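Local coordinates for protein methanogen homoaconitase small subunit (Methanocaldococcus jannaschii, PDB 2PKP) that forms, with its large-subunit partner, a hydro-lyase that interconverts homocitrate, cis-homoaconitate and homoisocitrate, at residues H8-P21 against H36-V49. Sequence-based numbering, arbitrary orientation.
Sequences HKFGDDVDTDAIIP and HCMAGIDENFPKKV. With ZN (zinc ion), chain B.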
ATOM      1  N   HIS A   8      11.504  10.028   6.336  1.00 15.15           N
ATOM      2  CA  HIS A   8      11.967  10.117   7.718  1.00 15.92           C
ATOM      3  C   HIS A   8      13.426   9.713   7.607  1.00 15.20           C
ATOM      4  O   HIS A   8      13.743   8.545   7.379  1.00 13.76           O
ATOM      5  CB  HIS A   8      11.187   9.163   8.623  1.00 16.17           C
ATOM      6  CG  HIS A   8       9.736   9.515   8.749  1.00 16.47           C
ATOM      7  ND1 HIS A   8       8.774   9.045   7.878  1.00 19.60           N
ATOM      8  CD2 HIS A   8       9.092  10.332   9.614  1.00 14.43           C
ATOM      9  CE1 HIS A   8       7.602   9.554   8.205  1.00 17.06           C
ATOM     10  NE2 HIS A   8       7.764  10.340   9.254  1.00 20.19           N
ATOM     11  N   LYS A   9      14.305  10.699   7.741  1.00 14.10           N
ATOM     12  CA  LYS A   9      15.730  10.477   7.575  1.00 15.44           C
ATOM     13  C   LYS A   9      16.549  10.102   8.805  1.00 15.52           C
ATOM     14  O   LYS A   9      16.433  10.712   9.865  1.00 16.34           O
ATOM     15  CB  LYS A   9      16.367  11.695   6.904  1.00 14.40           C
ATOM     16  CG  LYS A   9      17.829  11.463   6.602  1.00 16.34           C
ATOM     17  CD  LYS A   9      18.430  12.500   5.690  1.00 25.56           C
ATOM     18  CE  LYS A   9      19.778  11.993   5.164  1.00 24.22           C
ATOM     19  NZ  LYS A   9      20.398  12.930   4.208  1.00 25.03           N
ATOM     20  N   PHE A  10      17.400   9.102   8.620  1.00 18.02           N
ATOM     21  CA  PHE A  10      18.285   8.595   9.659  1.00 15.69           C
ATOM     22  C   PHE A  10      19.703   8.530   9.086  1.00 17.31           C
ATOM     23  O   PHE A  10      19.891   8.656   7.869  1.00 16.90           O
ATOM     24  CB  PHE A  10      17.817   7.207  10.088  1.00 17.90           C
ATOM     25  CG  PHE A  10      16.432   7.193  10.666  1.00 20.89           C
ATOM     26  CD1 PHE A  10      16.232   7.332  12.038  1.00 21.58           C
ATOM     27  CD2 PHE A  10      15.321   7.062   9.839  1.00 19.68           C
ATOM     28  CE1 PHE A  10      14.945   7.336  12.579  1.00 21.44           C
ATOM     29  CE2 PHE A  10      14.027   7.066  10.367  1.00 20.00           C
ATOM     30  CZ  PHE A  10      13.838   7.203  11.739  1.00 19.91           C
ATOM     31  N   GLY A  11      20.694   8.333   9.957  1.00 14.75           N
ATOM     32  CA  GLY A  11      22.076   8.281   9.513  1.00 14.94           C
ATOM     33  C   GLY A  11      22.617   6.925   9.099  1.00 16.44           C
ATOM     34  O   GLY A  11      21.891   6.077   8.573  1.00 16.51           O
ATOM     35  N   ASP A  12      23.913   6.732   9.329  1.00 19.22           N
ATOM     36  CA  ASP A  12      24.591   5.485   8.987  1.00 19.40           C
ATOM     37  C   ASP A  12      24.456   4.429  10.075  1.00 21.07           C
ATOM     38  O   ASP A  12      24.174   4.729  11.234  1.00 18.28           O
ATOM     39  CB  ASP A  12      26.092   5.721   8.747  1.00 22.16           C
ATOM     40  CG  ASP A  12      26.371   6.618   7.556  1.00 27.58           C
ATOM     41  OD1 ASP A  12      25.724   6.440   6.502  1.00 29.61           O
ATOM     42  OD2 ASP A  12      27.254   7.494   7.670  1.00 29.94           O
ATOM     43  N   ASP A  13      24.657   3.184   9.666  1.00 22.78           N
ATOM     44  CA  ASP A  13      24.625   2.036  10.554  1.00 25.57           C
ATOM     45  C   ASP A  13      23.422   1.896  11.473  1.00 25.79           C
ATOM     46  O   ASP A  13      23.577   1.586  12.656  1.00 24.50           O
ATOM     47  CB  ASP A  13      25.900   2.010  11.402  1.00 28.85           C
ATOM     48  CG  ASP A  13      26.201   0.632  11.947  1.00 31.38           C
ATOM     49  OD1 ASP A  13      26.255  -0.311  11.132  1.00 35.61           O
ATOM     50  OD2 ASP A  13      26.383   0.488  13.175  1.00 33.64           O
ATOM     51  N   VAL A  14      22.225   2.123  10.944  1.00 26.27           N
ATOM     52  CA  VAL A  14      21.020   1.961  11.747  1.00 24.85           C
ATOM     53  C   VAL A  14      20.781   0.456  11.848  1.00 27.58           C
ATOM     54  O   VAL A  14      20.271  -0.160  10.911  1.00 27.37           O
ATOM     55  CB  VAL A  14      19.812   2.614  11.075  1.00 25.02           C
ATOM     56  CG1 VAL A  14      18.573   2.363  11.907  1.00 23.30           C
ATOM     57  CG2 VAL A  14      20.058   4.104  10.900  1.00 21.28           C
ATOM     58  N   ASP A  15      21.147  -0.135  12.984  1.00 27.94           N
ATOM     59  CA  ASP A  15      21.012  -1.582  13.162  1.00 27.81           C
ATOM     60  C   ASP A  15      19.643  -2.067  13.605  1.00 25.78           C
ATOM     61  O   ASP A  15      18.780  -1.278  13.976  1.00 25.20           O
ATOM     62  CB  ASP A  15      22.076  -2.105  14.140  1.00 30.32           C
ATOM     63  CG  ASP A  15      21.896  -1.568  15.549  1.00 31.97           C
ATOM     64  OD1 ASP A  15      20.821  -1.785  16.149  1.00 32.60           O
ATOM     65  OD2 ASP A  15      22.840  -0.933  16.058  1.00 36.54           O
ATOM     66  N   THR A  16      19.462  -3.383  13.567  1.00 26.22           N
ATOM     67  CA  THR A  16      18.201  -4.008  13.945  1.00 30.96           C
ATOM     68  C   THR A  16      17.705  -3.626  15.338  1.00 32.18           C
ATOM     69  O   THR A  16      16.498  -3.524  15.552  1.00 34.32           O
ATOM     70  CB  THR A  16      18.293  -5.546  13.854  1.00 32.25           C
ATOM     71  OG1 THR A  16      19.434  -6.005  14.588  1.00 34.81           O
ATOM     72  CG2 THR A  16      18.417  -5.988  12.397  1.00 35.61           C
ATOM     73  N   ASP A  17      18.621  -3.413  16.279  1.00 33.05           N
ATOM     74  CA  ASP A  17      18.215  -3.037  17.635  1.00 34.71           C
ATOM     75  C   ASP A  17      17.646  -1.629  17.681  1.00 32.61           C
ATOM     76  O   ASP A  17      16.776  -1.327  18.496  1.00 31.67           O
ATOM     77  CB  ASP A  17      19.390  -3.153  18.605  1.00 39.22           C
ATOM     78  CG  ASP A  17      19.691  -4.589  18.967  1.00 40.95           C
ATOM     79  OD1 ASP A  17      18.777  -5.270  19.481  1.00 41.61           O
ATOM     80  OD2 ASP A  17      20.833  -5.035  18.734  1.00 44.00           O
ATOM     81  N   ALA A  18      18.148  -0.768  16.804  1.00 29.96           N
ATOM     82  CA  ALA A  18      17.659   0.599  16.724  1.00 27.63           C
ATOM     83  C   ALA A  18      16.282   0.539  16.068  1.00 25.68           C
ATOM     84  O   ALA A  18      15.364   1.259  16.452  1.00 26.47           O
ATOM     85  CB  ALA A  18      18.601   1.447  15.884  1.00 24.88           C
ATOM     86  N   ILE A  19      16.149  -0.348  15.086  1.00 23.82           N
ATOM     87  CA  ILE A  19      14.899  -0.519  14.357  1.00 24.10           C
ATOM     88  C   ILE A  19      13.804  -1.118  15.239  1.00 24.98           C
ATOM     89  O   ILE A  19      12.658  -0.663  15.220  1.00 22.88           O
ATOM     90  CB  ILE A  19      15.117  -1.414  13.109  1.00 22.92           C
ATOM     91  CG1 ILE A  19      16.053  -0.702  12.128  1.00 20.78           C
ATOM     92  CG2 ILE A  19      13.784  -1.741  12.443  1.00 22.26           C
ATOM     93  CD1 ILE A  19      16.481  -1.560  10.957  1.00 18.11           C
ATOM     94  N   ILE A  20      14.159  -2.141  16.004  1.00 25.63           N
ATOM     95  CA  ILE A  20      13.210  -2.798  16.898  1.00 26.72           C
ATOM     96  C   ILE A  20      13.983  -3.414  18.065  1.00 29.50           C
ATOM     97  O   ILE A  20      14.440  -4.551  17.996  1.00 31.72           O
ATOM     98  CB  ILE A  20      12.391  -3.892  16.148  1.00 23.95           C
ATOM     99  CG1 ILE A  20      11.404  -4.566  17.107  1.00 25.34           C
ATOM    100  CG2 ILE A  20      13.318  -4.916  15.520  1.00 23.78           C
ATOM    101  CD1 ILE A  20      10.295  -3.659  17.591  1.00 23.21           C
ATOM    102  N   PRO A  21      14.153  -2.647  19.151  1.00 32.98           N
ATOM    103  CA  PRO A  21      14.872  -3.083  20.353  1.00 35.90           C
ATOM    104  C   PRO A  21      14.571  -4.517  20.779  1.00 37.94           C
ATOM    105  O   PRO A  21      13.418  -4.947  20.791  1.00 37.51           O
ATOM    106  CB  PRO A  21      14.439  -2.061  21.389  1.00 34.65           C
ATOM    107  CG  PRO A  21      14.362  -0.810  20.564  1.00 34.41           C
ATOM    108  CD  PRO A  21      13.626  -1.282  19.328  1.00 31.95           C
ATOM    109  N   HIS A  36       6.793   0.046  17.839  1.00 23.68           N
ATOM    110  CA  HIS A  36       8.092   0.431  18.379  1.00 23.76           C
ATOM    111  C   HIS A  36       9.164   0.508  17.303  1.00 22.90           C
ATOM    112  O   HIS A  36      10.356   0.398  17.582  1.00 24.82           O
ATOM    113  CB  HIS A  36       8.516  -0.530  19.491  1.00 23.65           C
ATOM    114  CG  HIS A  36       7.603  -0.490  20.677  1.00 25.56           C
ATOM    115  ND1 HIS A  36       6.532  -1.344  20.822  1.00 26.19           N
ATOM    116  CD2 HIS A  36       7.543   0.371  21.722  1.00 23.15           C
ATOM    117  CE1 HIS A  36       5.849  -1.010  21.901  1.00 26.49           C
ATOM    118  NE2 HIS A  36       6.440   0.026  22.467  1.00 27.94           N
ATOM    119  N   CYS A  37       8.726   0.714  16.065  1.00 23.51           N
ATOM    120  CA  CYS A  37       9.640   0.819  14.943  1.00 21.45           C
ATOM    121  C   CYS A  37      10.554   2.028  15.119  1.00 21.61           C
ATOM    122  O   CYS A  37      10.088   3.129  15.412  1.00 21.97           O
ATOM    123  CB  CYS A  37       8.851   0.945  13.636  1.00 24.84           C
ATOM    124  SG  CYS A  37       9.889   0.917  12.157  1.00 18.65           S
ATOM    125  N   MET A  38      11.855   1.813  14.941  1.00 19.70           N
ATOM    126  CA  MET A  38      12.862   2.871  15.075  1.00 23.76           C
ATOM    127  C   MET A  38      12.962   3.445  16.491  1.00 25.66           C
ATOM    128  O   MET A  38      13.649   4.447  16.708  1.00 25.05           O
ATOM    129  CB  MET A  38      12.578   4.027  14.105  1.00 22.46           C
ATOM    130  CG  MET A  38      12.341   3.611  12.669  1.00 22.36           C
ATOM    131  SD  MET A  38      13.647   2.550  12.051  1.00 21.29           S
ATOM    132  CE  MET A  38      14.991   3.702  11.920  1.00 18.89           C
ATOM    133  N   ALA A  39      12.284   2.820  17.451  1.00 26.79           N
ATOM    134  CA  ALA A  39      12.300   3.301  18.832  1.00 29.72           C
ATOM    135  C   ALA A  39      13.705   3.320  19.415  1.00 31.87           C
ATOM    136  O   ALA A  39      13.964   4.016  20.394  1.00 33.37           O
ATOM    137  CB  ALA A  39      11.390   2.440  19.702  1.00 32.44           C
ATOM    138  N   GLY A  40      14.607   2.558  18.800  1.00 32.98           N
ATOM    139  CA  GLY A  40      15.979   2.496  19.267  1.00 32.19           C
ATOM    140  C   GLY A  40      16.749   3.795  19.115  1.00 34.05           C
ATOM    141  O   GLY A  40      17.686   4.048  19.868  1.00 34.78           O
ATOM    142  N   ILE A  41      16.371   4.619  18.140  1.00 34.61           N
ATOM    143  CA  ILE A  41      17.054   5.889  17.935  1.00 34.52           C
ATOM    144  C   ILE A  41      16.113   7.088  17.931  1.00 34.35           C
ATOM    145  O   ILE A  41      16.540   8.216  18.171  1.00 35.82           O
ATOM    146  CB  ILE A  41      17.888   5.883  16.630  1.00 36.09           C
ATOM    147  CG1 ILE A  41      17.060   5.340  15.471  1.00 35.38           C
ATOM    148  CG2 ILE A  41      19.142   5.043  16.824  1.00 37.85           C
ATOM    149  CD1 ILE A  41      17.828   5.293  14.162  1.00 37.89           C
ATOM    150  N   ASP A  42      14.833   6.849  17.664  1.00 34.92           N
ATOM    151  CA  ASP A  42      13.853   7.930  17.670  1.00 32.83           C
ATOM    152  C   ASP A  42      12.538   7.473  18.286  1.00 31.40           C
ATOM    153  O   ASP A  42      11.698   6.881  17.619  1.00 23.99           O
ATOM    154  CB  ASP A  42      13.611   8.451  16.254  1.00 33.86           C
ATOM    155  CG  ASP A  42      12.620   9.598  16.227  1.00 38.39           C
ATOM    156  OD1 ASP A  42      12.358  10.186  17.302  1.00 39.30           O
ATOM    157  OD2 ASP A  42      12.107   9.917  15.133  1.00 40.63           O
ATOM    158  N   GLU A  43      12.371   7.760  19.570  1.00 33.17           N
ATOM    159  CA  GLU A  43      11.171   7.369  20.302  1.00 37.01           C
ATOM    160  C   GLU A  43       9.906   8.044  19.787  1.00 36.22           C
ATOM    161  O   GLU A  43       8.799   7.668  20.162  1.00 38.22           O
ATOM    162  CB  GLU A  43      11.337   7.684  21.792  1.00 38.35           C
ATOM    163  CG  GLU A  43      11.525   9.166  22.101  1.00 44.26           C
ATOM    164  CD  GLU A  43      12.911   9.678  21.736  1.00 47.29           C
ATOM    165  OE1 GLU A  43      13.152  10.895  21.883  1.00 48.57           O
ATOM    166  OE2 GLU A  43      13.761   8.864  21.312  1.00 48.77           O
ATOM    167  N   ASN A  44      10.067   9.040  18.928  1.00 37.80           N
ATOM    168  CA  ASN A  44       8.917   9.752  18.388  1.00 38.48           C
ATOM    169  C   ASN A  44       8.448   9.212  17.031  1.00 36.87           C
ATOM    170  O   ASN A  44       7.362   9.563  16.568  1.00 37.20           O
ATOM    171  CB  ASN A  44       9.250  11.240  18.265  1.00 42.73           C
ATOM    172  CG  ASN A  44       9.586  11.883  19.608  1.00 47.18           C
ATOM    173  OD1 ASN A  44      10.211  12.945  19.659  1.00 48.64           O
ATOM    174  ND2 ASN A  44       9.162  11.250  20.700  1.00 48.17           N
ATOM    175  N   PHE A  45       9.252   8.354  16.402  1.00 32.81           N
ATOM    176  CA  PHE A  45       8.903   7.800  15.089  1.00 28.21           C
ATOM    177  C   PHE A  45       7.521   7.150  15.011  1.00 28.11           C
ATOM    178  O   PHE A  45       6.716   7.498  14.153  1.00 24.65           O
ATOM    179  CB  PHE A  45       9.950   6.775  14.633  1.00 26.71           C
ATOM    180  CG  PHE A  45       9.712   6.249  13.242  1.00 20.06           C
ATOM    181  CD1 PHE A  45      10.046   7.012  12.131  1.00 18.55           C
ATOM    182  CD2 PHE A  45       9.103   5.015  13.045  1.00 18.90           C
ATOM    183  CE1 PHE A  45       9.772   6.553  10.842  1.00 19.39           C
ATOM    184  CE2 PHE A  45       8.824   4.549  11.758  1.00 16.25           C
ATOM    185  CZ  PHE A  45       9.161   5.323  10.658  1.00 14.39           C
ATOM    186  N   PRO A  46       7.227   6.192  15.904  1.00 29.19           N
ATOM    187  CA  PRO A  46       5.921   5.525  15.879  1.00 30.44           C
ATOM    188  C   PRO A  46       4.729   6.485  15.882  1.00 32.65           C
ATOM    189  O   PRO A  46       3.677   6.180  15.323  1.00 31.81           O
ATOM    190  CB  PRO A  46       5.956   4.650  17.134  1.00 30.72           C
ATOM    191  CG  PRO A  46       7.403   4.354  17.301  1.00 26.86           C
ATOM    192  CD  PRO A  46       8.031   5.701  17.037  1.00 29.45           C
ATOM    193  N   LYS A  47       4.902   7.644  16.511  1.00 33.85           N
ATOM    194  CA  LYS A  47       3.837   8.641  16.598  1.00 36.74           C
ATOM    195  C   LYS A  47       3.825   9.637  15.435  1.00 35.50           C
ATOM    196  O   LYS A  47       2.840  10.350  15.240  1.00 34.64           O
ATOM    197  CB  LYS A  47       3.953   9.409  17.921  1.00 38.85           C
ATOM    198  CG  LYS A  47       3.991   8.520  19.162  1.00 44.83           C
ATOM    199  CD  LYS A  47       2.698   7.734  19.340  1.00 47.67           C
ATOM    200  CE  LYS A  47       2.765   6.840  20.570  1.00 51.59           C
ATOM    201  NZ  LYS A  47       1.455   6.187  20.866  1.00 54.04           N
ATOM    202  N   LYS A  48       4.914   9.690  14.670  1.00 33.23           N
ATOM    203  CA  LYS A  48       5.016  10.610  13.535  1.00 32.89           C
ATOM    204  C   LYS A  48       4.725   9.944  12.191  1.00 32.28           C
ATOM    205  O   LYS A  48       4.147  10.561  11.296  1.00 32.58           O
ATOM    206  CB  LYS A  48       6.422  11.215  13.447  1.00 34.92           C
ATOM    207  CG  LYS A  48       6.892  12.016  14.645  1.00 42.02           C
ATOM    208  CD  LYS A  48       8.364  12.383  14.470  1.00 46.96           C
ATOM    209  CE  LYS A  48       8.892  13.221  15.628  1.00 50.18           C
ATOM    210  NZ  LYS A  48      10.364  13.454  15.522  1.00 50.68           N
ATOM    211  N   VAL A  49       5.144   8.689  12.050  1.00 29.33           N
ATOM    212  CA  VAL A  49       4.970   7.957  10.801  1.00 27.45           C
ATOM    213  C   VAL A  49       3.518   7.757  10.374  1.00 27.06           C
ATOM    214  O   VAL A  49       2.629   7.557  11.203  1.00 25.47           O
ATOM    215  CB  VAL A  49       5.664   6.574  10.871  1.00 26.05           C
ATOM    216  CG1 VAL A  49       4.972   5.691  11.897  1.00 27.22           C
ATOM    217  CG2 VAL A  49       5.652   5.916   9.504  1.00 29.81           C
TER
HETATM  218 ZN    ZN B 171      26.431  -1.893  12.449  1.00 36.31          ZN
HETATM  219  O   HOH W   1      25.558  -1.893  14.209  1.00 28.51           O
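The carbonyl oxygen of I19 is held by M38 N at 2.6 Å and brushed by C37 CA, which adds a longer CA-H...O contact. One residue earlier, A18 O accepts from G40 N at 2.8 Å, in a bent hydrogen bond (N-H...O 133°), and takes a second CA-H...O contact from M38 CA. The C-terminal end of helix 16-19 thus hands two carbonyls to the type II turn H36-A39 and the glycine after it. G40 lies so close to A18 CA and D17 O that a beta carbon on it would clash. At the other end of this short helix, D15 is the N-cap, its OD1 accepting from A18 N.

From the same turn, the M38 side chain bends at chi2 and chi3 and brings CE 3.6 Å from the centroid of the F10 ring, almost on its normal: a CH-pi contact, with SD farther off in a Met-aromatic one. V14 CG1 touches both this methyl and I41 CD1. In this small subunit, which belongs to the swivel-domain family of aconitases, the segment leaving strand 2-9 carries D13, a zinc ligand here together with C63, and residues 36-49 pack on F10, V14 and the end of helix 16-19; I55 of the neighbouring strand 54-57 also meets F10, M38 and F45.

F10 points its edge at the face of F45 in an offset edge-to-face pair, CZ lying 3.8 Å from F45 CD1. F45 in turn sets its own edge against the face of H8, planes at 80°, so the three rings form an aromatic cluster. With an alanine in place of F10, the M38 methyl would probably lose the face it rests on, and a gap would open between I41 and F45. M38 CG and V49 CB lie against opposite faces of the F45 ring.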